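Local coordinates for protein extracellular invertase (Aspergillus kawachii, PDB 5XH8) that probably hydrolyses sucrose as a family 32 beta-fructofuranosidase and, with its high transfructosylation activity, probably forms fructooligosaccharides such as 1-kestose, at residues I286-W291 with A309-W314; G241-N246 with T268-E273; G522-F527 with G557-S562. All blocks are in the same frame, centred on the assembly; numbering follows the deposited sequence.

Contact 1: residues I286-W291 with A309-W314. With NA (sodium ion), chain B.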
# COMPACT_ATOMS: atom_id res chain seq x y z
N ILE A 286 14.39 -25.82 -10.17
CA ILE A 286 13.89 -26.95 -9.38
C ILE A 286 12.69 -26.51 -8.54
O ILE A 286 12.82 -25.61 -7.72
CB ILE A 286 15.01 -27.50 -8.44
CG1 ILE A 286 16.32 -27.82 -9.22
CG2 ILE A 286 14.53 -28.72 -7.68
CD1 ILE A 286 16.16 -28.89 -10.30
N HIS A 287 11.54 -27.17 -8.71
CA HIS A 287 10.35 -26.88 -7.90
C HIS A 287 10.07 -28.09 -7.01
O HIS A 287 9.41 -29.04 -7.44
CB HIS A 287 9.16 -26.57 -8.83
CG HIS A 287 9.28 -25.30 -9.60
ND1 HIS A 287 10.02 -25.19 -10.77
CD2 HIS A 287 8.73 -24.07 -9.40
CE1 HIS A 287 9.91 -23.96 -11.25
NE2 HIS A 287 9.15 -23.26 -10.43
N ASP A 288 10.56 -28.06 -5.77
CA ASP A 288 10.34 -29.15 -4.81
C ASP A 288 9.04 -28.98 -4.01
O ASP A 288 8.82 -27.91 -3.47
CB ASP A 288 11.49 -29.24 -3.81
CG ASP A 288 12.77 -29.80 -4.41
OD1 ASP A 288 12.72 -30.45 -5.49
OD2 ASP A 288 13.82 -29.57 -3.77
N MET A 289 8.23 -30.05 -3.93
CA MET A 289 6.94 -30.04 -3.24
C MET A 289 7.07 -30.83 -1.94
O MET A 289 6.86 -32.06 -1.89
CB MET A 289 5.83 -30.63 -4.10
CG MET A 289 4.42 -30.43 -3.57
SD MET A 289 4.04 -28.72 -3.09
CE MET A 289 3.98 -28.80 -1.30
N LEU A 290 7.43 -30.11 -0.89
CA LEU A 290 7.83 -30.71 0.40
C LEU A 290 6.75 -30.68 1.48
O LEU A 290 5.84 -29.83 1.47
CB LEU A 290 9.09 -30.01 0.91
CG LEU A 290 10.29 -29.87 -0.01
CD1 LEU A 290 11.42 -29.12 0.69
CD2 LEU A 290 10.77 -31.23 -0.46
N TRP A 291 6.85 -31.64 2.41
CA TRP A 291 6.15 -31.61 3.70
C TRP A 291 7.20 -31.63 4.81
O TRP A 291 8.34 -32.11 4.60
CB TRP A 291 5.15 -32.76 3.87
CG TRP A 291 5.79 -34.15 3.98
CD1 TRP A 291 5.95 -35.05 2.97
CD2 TRP A 291 6.34 -34.77 5.16
NE1 TRP A 291 6.56 -36.19 3.43
CE2 TRP A 291 6.81 -36.06 4.78
CE3 TRP A 291 6.47 -34.37 6.51
CZ2 TRP A 291 7.43 -36.96 5.68
CZ3 TRP A 291 7.09 -35.28 7.43
CH2 TRP A 291 7.56 -36.55 7.00
N ALA A 309 11.14 -34.55 7.37
CA ALA A 309 10.62 -33.93 6.16
C ALA A 309 10.74 -34.87 4.97
O ALA A 309 11.60 -35.79 4.94
CB ALA A 309 11.37 -32.63 5.88
N GLY A 310 9.88 -34.63 3.98
CA GLY A 310 9.84 -35.44 2.77
C GLY A 310 9.15 -34.69 1.66
O GLY A 310 8.99 -33.46 1.75
N PHE A 311 8.74 -35.42 0.63
CA PHE A 311 8.01 -34.85 -0.50
C PHE A 311 6.54 -35.22 -0.38
O PHE A 311 6.20 -36.38 -0.11
CB PHE A 311 8.56 -35.36 -1.83
CG PHE A 311 9.82 -34.69 -2.26
CD1 PHE A 311 11.05 -35.09 -1.75
CD2 PHE A 311 9.80 -33.66 -3.22
CE1 PHE A 311 12.22 -34.48 -2.16
CE2 PHE A 311 10.98 -33.05 -3.63
CZ PHE A 311 12.19 -33.46 -3.11
N LEU A 312 5.65 -34.23 -0.52
CA LEU A 312 4.24 -34.49 -0.73
C LEU A 312 4.00 -35.11 -2.13
O LEU A 312 3.06 -35.92 -2.34
CB LEU A 312 3.45 -33.21 -0.54
CG LEU A 312 1.94 -33.27 -0.73
CD1 LEU A 312 1.28 -34.30 0.18
CD2 LEU A 312 1.36 -31.90 -0.49
N ASP A 313 4.83 -34.72 -3.08
CA ASP A 313 4.85 -35.38 -4.40
C ASP A 313 6.22 -35.19 -5.02
O ASP A 313 6.72 -34.06 -5.11
CB ASP A 313 3.75 -34.89 -5.36
CG ASP A 313 3.54 -35.86 -6.52
OD1 ASP A 313 4.34 -35.82 -7.48
OD2 ASP A 313 2.62 -36.70 -6.45
N TRP A 314 6.82 -36.31 -5.44
CA TRP A 314 8.16 -36.33 -6.03
C TRP A 314 8.19 -35.87 -7.49
O TRP A 314 9.28 -35.70 -8.05
CB TRP A 314 8.81 -37.74 -5.91
CG TRP A 314 9.30 -38.09 -4.53
CD1 TRP A 314 8.58 -38.68 -3.53
CD2 TRP A 314 10.61 -37.89 -4.02
NE1 TRP A 314 9.36 -38.84 -2.42
CE2 TRP A 314 10.62 -38.37 -2.70
CE3 TRP A 314 11.79 -37.35 -4.56
CZ2 TRP A 314 11.76 -38.33 -1.90
CZ3 TRP A 314 12.92 -37.31 -3.77
CH2 TRP A 314 12.90 -37.79 -2.44
NA NA B . 8.16 -30.81 -8.09
O HOH W 1 8.50 -32.07 -6.06

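Contact 2: residues G241-N246 with T268-E273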
# COMPACT_ATOMS: atom_id res chain seq x y z
N GLY A 241 14.70 -32.79 -0.61
CA GLY A 241 15.15 -31.77 -1.54
C GLY A 241 16.03 -30.77 -0.85
O GLY A 241 16.89 -31.15 -0.05
N ARG A 242 15.82 -29.49 -1.17
CA ARG A 242 16.49 -28.39 -0.49
C ARG A 242 15.49 -27.33 -0.05
O ARG A 242 14.40 -27.17 -0.63
CB ARG A 242 17.56 -27.76 -1.38
CG ARG A 242 18.51 -28.73 -2.09
CD ARG A 242 19.72 -28.00 -2.65
NE ARG A 242 20.58 -27.52 -1.56
CZ ARG A 242 21.55 -28.23 -0.95
NH1 ARG A 242 21.84 -29.47 -1.30
NH2 ARG A 242 22.24 -27.68 0.05
N TRP A 243 15.85 -26.63 1.02
CA TRP A 243 15.12 -25.45 1.45
C TRP A 243 15.25 -24.34 0.39
O TRP A 243 14.35 -23.53 0.24
CB TRP A 243 15.62 -24.95 2.81
CG TRP A 243 15.55 -25.96 3.95
CD1 TRP A 243 16.54 -26.23 4.87
CD2 TRP A 243 14.45 -26.82 4.30
NE1 TRP A 243 16.12 -27.18 5.77
CE2 TRP A 243 14.85 -27.57 5.45
CE3 TRP A 243 13.17 -27.04 3.76
CZ2 TRP A 243 14.01 -28.50 6.06
CZ3 TRP A 243 12.33 -27.97 4.37
CH2 TRP A 243 12.75 -28.69 5.51
N ALA A 244 16.38 -24.33 -0.31
CA ALA A 244 16.53 -23.62 -1.57
C ALA A 244 16.44 -22.10 -1.37
O ALA A 244 16.79 -21.59 -0.28
CB ALA A 244 15.55 -24.17 -2.60
N PHE A 245 15.98 -21.36 -2.38
CA PHE A 245 16.13 -19.89 -2.35
C PHE A 245 14.91 -19.09 -1.92
O PHE A 245 15.02 -17.89 -1.67
CB PHE A 245 16.62 -19.41 -3.68
CG PHE A 245 18.01 -19.89 -4.02
CD1 PHE A 245 18.20 -21.12 -4.63
CD2 PHE A 245 19.13 -19.11 -3.74
CE1 PHE A 245 19.48 -21.57 -4.96
CE2 PHE A 245 20.41 -19.54 -4.06
CZ PHE A 245 20.59 -20.78 -4.67
N ASN A 246 13.76 -19.74 -1.83
CA ASN A 246 12.50 -19.05 -1.51
C ASN A 246 11.44 -20.10 -1.20
O ASN A 246 11.41 -21.13 -1.85
CB ASN A 246 12.07 -18.18 -2.70
CG ASN A 246 10.89 -17.30 -2.37
OD1 ASN A 246 10.98 -16.42 -1.51
ND2 ASN A 246 9.78 -17.52 -3.06
N THR A 268 3.79 -28.53 8.03
CA THR A 268 3.61 -27.55 6.96
C THR A 268 3.92 -28.21 5.62
O THR A 268 4.76 -29.13 5.57
CB THR A 268 4.50 -26.29 7.18
OG1 THR A 268 4.29 -25.34 6.12
CG2 THR A 268 5.98 -26.66 7.27
N THR A 269 3.22 -27.80 4.56
CA THR A 269 3.67 -28.09 3.18
C THR A 269 4.14 -26.79 2.52
O THR A 269 3.57 -25.72 2.76
CB THR A 269 2.62 -28.83 2.33
OG1 THR A 269 1.44 -28.04 2.16
CG2 THR A 269 2.23 -30.16 2.99
N ILE A 270 5.21 -26.90 1.73
CA ILE A 270 5.79 -25.74 1.05
C ILE A 270 6.33 -26.15 -0.29
O ILE A 270 6.76 -27.28 -0.45
CB ILE A 270 7.00 -25.13 1.79
CG1 ILE A 270 7.94 -26.23 2.33
CG2 ILE A 270 6.51 -24.27 2.93
CD1 ILE A 270 9.31 -25.71 2.61
N GLY A 271 6.30 -25.21 -1.22
CA GLY A 271 7.11 -25.28 -2.43
C GLY A 271 8.44 -24.61 -2.12
O GLY A 271 8.47 -23.58 -1.45
N THR A 272 9.53 -25.17 -2.62
CA THR A 272 10.81 -24.47 -2.56
C THR A 272 11.33 -24.24 -3.97
O THR A 272 11.24 -25.11 -4.83
CB THR A 272 11.87 -25.22 -1.69
OG1 THR A 272 12.43 -26.33 -2.39
CG2 THR A 272 11.25 -25.70 -0.43
N GLU A 273 11.87 -23.03 -4.18
CA GLU A 273 12.39 -22.60 -5.47
C GLU A 273 13.91 -22.78 -5.47
O GLU A 273 14.63 -22.05 -4.77
CB GLU A 273 12.03 -21.14 -5.75
CG GLU A 273 10.53 -20.87 -5.81
CD GLU A 273 10.24 -19.54 -6.49
OE1 GLU A 273 10.42 -19.46 -7.73
OE2 GLU A 273 9.88 -18.59 -5.77

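Contact 3: residues G522-F527 with G557-S562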
# COMPACT_ATOMS: atom_id res chain seq x y z
N GLY A 522 11.45 -40.78 -7.35
CA GLY A 522 11.40 -40.44 -5.94
C GLY A 522 11.95 -41.51 -5.00
O GLY A 522 11.82 -42.70 -5.27
N LYS A 523 12.55 -41.08 -3.89
CA LYS A 523 13.10 -41.97 -2.85
C LYS A 523 12.00 -42.64 -2.04
O LYS A 523 11.04 -41.97 -1.62
CB LYS A 523 13.96 -41.20 -1.86
CG LYS A 523 15.19 -40.54 -2.46
CD LYS A 523 16.32 -41.52 -2.66
CE LYS A 523 16.88 -42.04 -1.34
NZ LYS A 523 18.26 -42.54 -1.56
N LEU A 524 12.16 -43.94 -1.83
CA LEU A 524 11.28 -44.70 -0.94
C LEU A 524 12.12 -45.79 -0.26
O LEU A 524 12.65 -46.65 -0.94
CB LEU A 524 10.15 -45.34 -1.73
CG LEU A 524 9.23 -46.26 -0.92
CD1 LEU A 524 8.49 -45.50 0.17
CD2 LEU A 524 8.27 -46.97 -1.84
N ARG A 525 12.24 -45.73 1.06
CA ARG A 525 12.92 -46.77 1.83
C ARG A 525 11.90 -47.82 2.24
O ARG A 525 10.85 -47.50 2.79
CB ARG A 525 13.60 -46.23 3.08
CG ARG A 525 14.11 -47.33 4.01
CD ARG A 525 15.22 -46.85 4.91
NE ARG A 525 16.38 -46.48 4.11
CZ ARG A 525 17.41 -45.78 4.55
NH1 ARG A 525 17.48 -45.36 5.82
NH2 ARG A 525 18.39 -45.49 3.71
N LEU A 526 12.25 -49.07 1.96
CA LEU A 526 11.55 -50.25 2.45
C LEU A 526 12.42 -50.75 3.60
O LEU A 526 13.58 -51.12 3.39
CB LEU A 526 11.45 -51.30 1.32
CG LEU A 526 10.63 -50.82 0.10
CD1 LEU A 526 10.67 -51.81 -1.07
CD2 LEU A 526 9.19 -50.55 0.51
N PHE A 527 11.89 -50.69 4.82
CA PHE A 527 12.66 -51.02 6.01
C PHE A 527 12.69 -52.54 6.22
O PHE A 527 11.94 -53.29 5.58
CB PHE A 527 12.05 -50.38 7.25
CG PHE A 527 11.99 -48.89 7.21
CD1 PHE A 527 13.08 -48.11 7.59
CD2 PHE A 527 10.81 -48.25 6.81
CE1 PHE A 527 13.01 -46.73 7.56
CE2 PHE A 527 10.74 -46.86 6.78
CZ PHE A 527 11.83 -46.10 7.15
N GLY A 557 1.16 -46.00 1.59
CA GLY A 557 0.48 -44.89 2.25
C GLY A 557 1.35 -43.73 2.68
O GLY A 557 0.93 -42.95 3.54
N ARG A 558 2.55 -43.62 2.10
CA ARG A 558 3.51 -42.58 2.48
C ARG A 558 4.36 -42.04 1.32
O ARG A 558 5.32 -41.34 1.55
CB ARG A 558 4.45 -43.11 3.58
CG ARG A 558 5.38 -44.24 3.16
CD ARG A 558 5.90 -44.99 4.39
NE ARG A 558 7.08 -45.81 4.09
CZ ARG A 558 7.21 -47.13 4.29
NH1 ARG A 558 6.21 -47.86 4.79
NH2 ARG A 558 8.36 -47.72 3.97
N PHE A 559 4.00 -42.35 0.09
CA PHE A 559 4.80 -41.98 -1.06
C PHE A 559 3.88 -41.61 -2.19
O PHE A 559 2.89 -42.30 -2.42
CB PHE A 559 5.67 -43.14 -1.50
CG PHE A 559 6.47 -42.87 -2.73
CD1 PHE A 559 5.94 -43.15 -3.99
CD2 PHE A 559 7.73 -42.35 -2.64
CE1 PHE A 559 6.68 -42.89 -5.13
CE2 PHE A 559 8.48 -42.10 -3.77
CZ PHE A 559 7.96 -42.39 -5.02
N ALA A 560 4.21 -40.52 -2.89
CA ALA A 560 3.52 -40.14 -4.12
C ALA A 560 4.47 -39.53 -5.13
O ALA A 560 5.29 -38.69 -4.78
CB ALA A 560 2.37 -39.17 -3.84
N LEU A 561 4.32 -39.96 -6.39
CA LEU A 561 5.11 -39.47 -7.51
C LEU A 561 4.19 -39.37 -8.74
O LEU A 561 3.60 -40.39 -9.16
CB LEU A 561 6.25 -40.41 -7.82
CG LEU A 561 7.08 -40.19 -9.11
CD1 LEU A 561 7.70 -38.83 -9.17
CD2 LEU A 561 8.18 -41.23 -9.20
N SER A 562 4.05 -38.17 -9.30
CA SER A 562 3.09 -37.94 -10.39
C SER A 562 3.73 -37.25 -11.57
O SER A 562 4.62 -36.42 -11.42
CB SER A 562 1.88 -37.16 -9.88
OG SER A 562 1.45 -37.68 -8.64

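Contact 1: residues I286-W291 with A309-W314
The W291 indole lies with one face against the backbone of A309 and G310. The two segments come from one antiparallel beta hairpin, strands 286-298 and 302-311, in the fourth blade of the five-bladed GH32 propeller; residues 312-314 run on beyond it. G310 N sits over the centre of the ring system, 3.5 Å above the plane of W291. The CA of G310 covers the five-membered ring and the CA of A309 the six-membered ring, both as CH-pi contacts. F311 O lies at the indole edge, in plane beside CD1. G310 has no side chain, and the indole can therefore rest directly on the partner strand. The W291 torsion fits this: CG takes the crowded position between the backbone N and the carbonyl carbon (chi1 68°).

The F311 ring is sandwiched. L290 CD2 stands over the centre of one face, 3.6 Å from the F311 centroid. W314 CE3 lies over the opposite face, offset toward the rim. At the edge, D288 OD1 lies in plane, 3.6 Å from F311 CE2, with its carboxylate turned 80° from the ring.

W291 and G310 form an antiparallel hydrogen-bonded pair. W291 N gives to G310 O at 2.9 Å, and G310 N gives to W291 O at 3.0 Å. The chain then turns a corner at L312. There L312 N still reaches M289 O at 2.8 Å, but the bond is bent (132° at the hydrogen).

Beyond the corner the strands separate, and a sodium ion sits nearby. H287 O binds it at 2.3 Å, together with the carbonyls of G315, F316 and S318. D313 OD1 bonds S318 OG and G315 N in the same turn. A water completes the link: it binds the sodium, accepts from M289 N at 2.9 Å and donates to D313 O.

Contact 2: residues G241-N246 with T268-E273
Four hydrogen bonds join the loop segment 241-246 to strand 268-273, and E273 takes part in three of them. Two are backbone bonds. F245 N gives to E273 O at 2.8 Å, and E273 N gives to N246 O at 3.0 Å. Together they hold both backbone polar atoms of E273, N and O, as the loop runs into the short strand 247-248. T272 CA adds a weaker C-H contact to the same N246 O.

The other two bonds use side chains. T272 OG1 donates to R242 O at 2.8 Å and approaches nearly along the C=O axis. Its hydroxyl oxygen stands between the backbone N and the carbonyl carbon (chi1 78°), on the side of the loop. N246 and E273 lie side by side and point the same way. N246 ND2 reaches the anti lone pair of E273 OE2 at 2.9 Å, with amide and carboxylate planes 69° apart. This bond is bent, 143° at the hydrogen. Each group has a second partner: T167 OG1 bonds N246 OD1, and T284 OG1 bonds E273 OE1. These bonds limit the rotation of both groups.

Van der Waals contacts accompany these bonds. A244 CB lies 3.2 Å from E273 O. That oxygen also lies in plane at the edge of the F245 ring, whose stacking partner is W125. W243 and I270 cross at about a right angle, with W243 CZ3 4.2 Å from I270 CD1.

The E273 side chain comes within about 4 Å of a bound glycerol. R170, of the R-D-P sequence found in GH32 enzymes, makes a long, weak ion pair with E273 OE2. A blade strand tied near its C-terminal end to the loop that leads into the blade, beside a glycerol that may mark the sugar pocket, is consistent with the five-bladed GH32 propeller.

Contact 3: residues G522-F527 with G557-S562
R558 reaches across to the backbone of segment 522-527, and its guanidinium meets R525 O edge-on. Both segments lie in the C-terminal beta-sandwich of the GH32 enzyme. Strand 520-523 borders one sheet and strand 559-564 belongs to the other, so the contact bridges the two layers. R558 and F559 form a classic beta bulge opposite A555, and both side chains start toward segment 522-527.

R558 NH2 donates to R525 O at 2.8 Å. The oxygen lies almost in the guanidinium plane. The C=O...N angle is open, but the bond is bent, 138° at the hydrogen. The arm is extended from CG to NE, which carries the charged group across. NH1 has its own partner in a salt bridge with E538, whose other oxygen accepts from F527 N. E538 thus bonds both R558 and the backbone of F527.

L524 crosses the R558 arm at about a right angle. Its CD1 lies 4.2 Å from R558 NE and 4.0 Å from F559 CB. The F527 ring meets the guanidinium on the slant, with the two planes 40° apart and R558 NH2 3.8 Å from F527 CE2. R525 CG covers one face of that ring toward its rim. The R525 guanidinium turns elsewhere, to salt bridges with E496 and E392.

F559 CG is anti to the backbone N (chi1 176°), on the side of segment 522-527. The ring meets that segment partly by its edge: K523 O lies near the ring plane, 3.3 Å from F559 CE2, and G522 CA lies in plane. L524 CB approaches obliquely, 4.0 Å from F559 CD2. G522 has no side chain, and the ring comes close to its backbone. Two residues on, L561 CD2 comes to 3.8 Å from G522 N.

Overall arrangement
Along the chain the contacts come in series: contact 2, then contact 1, then contact 3. Contacts 1 and 2 lie about 8 Å apart, centre to centre, and both reach one antiparallel sheet of the propeller. Strands 265-274 and 286-298 are neighbours in it, joined by backbone bonds such as L290 N to I270 O. Contact 3 belongs to the C-terminal sandwich. Its centre is about 11 Å from that of contact 1 and about 19 Å from that of contact 2, which it does not touch. Segment 309-314 links the two domains: W314 N bonds A560 O, D313 OD2 bonds S562 OG, and the W314 ring packs on G522 and F559. The propeller blade thus runs from the glycerol site to the domain interface.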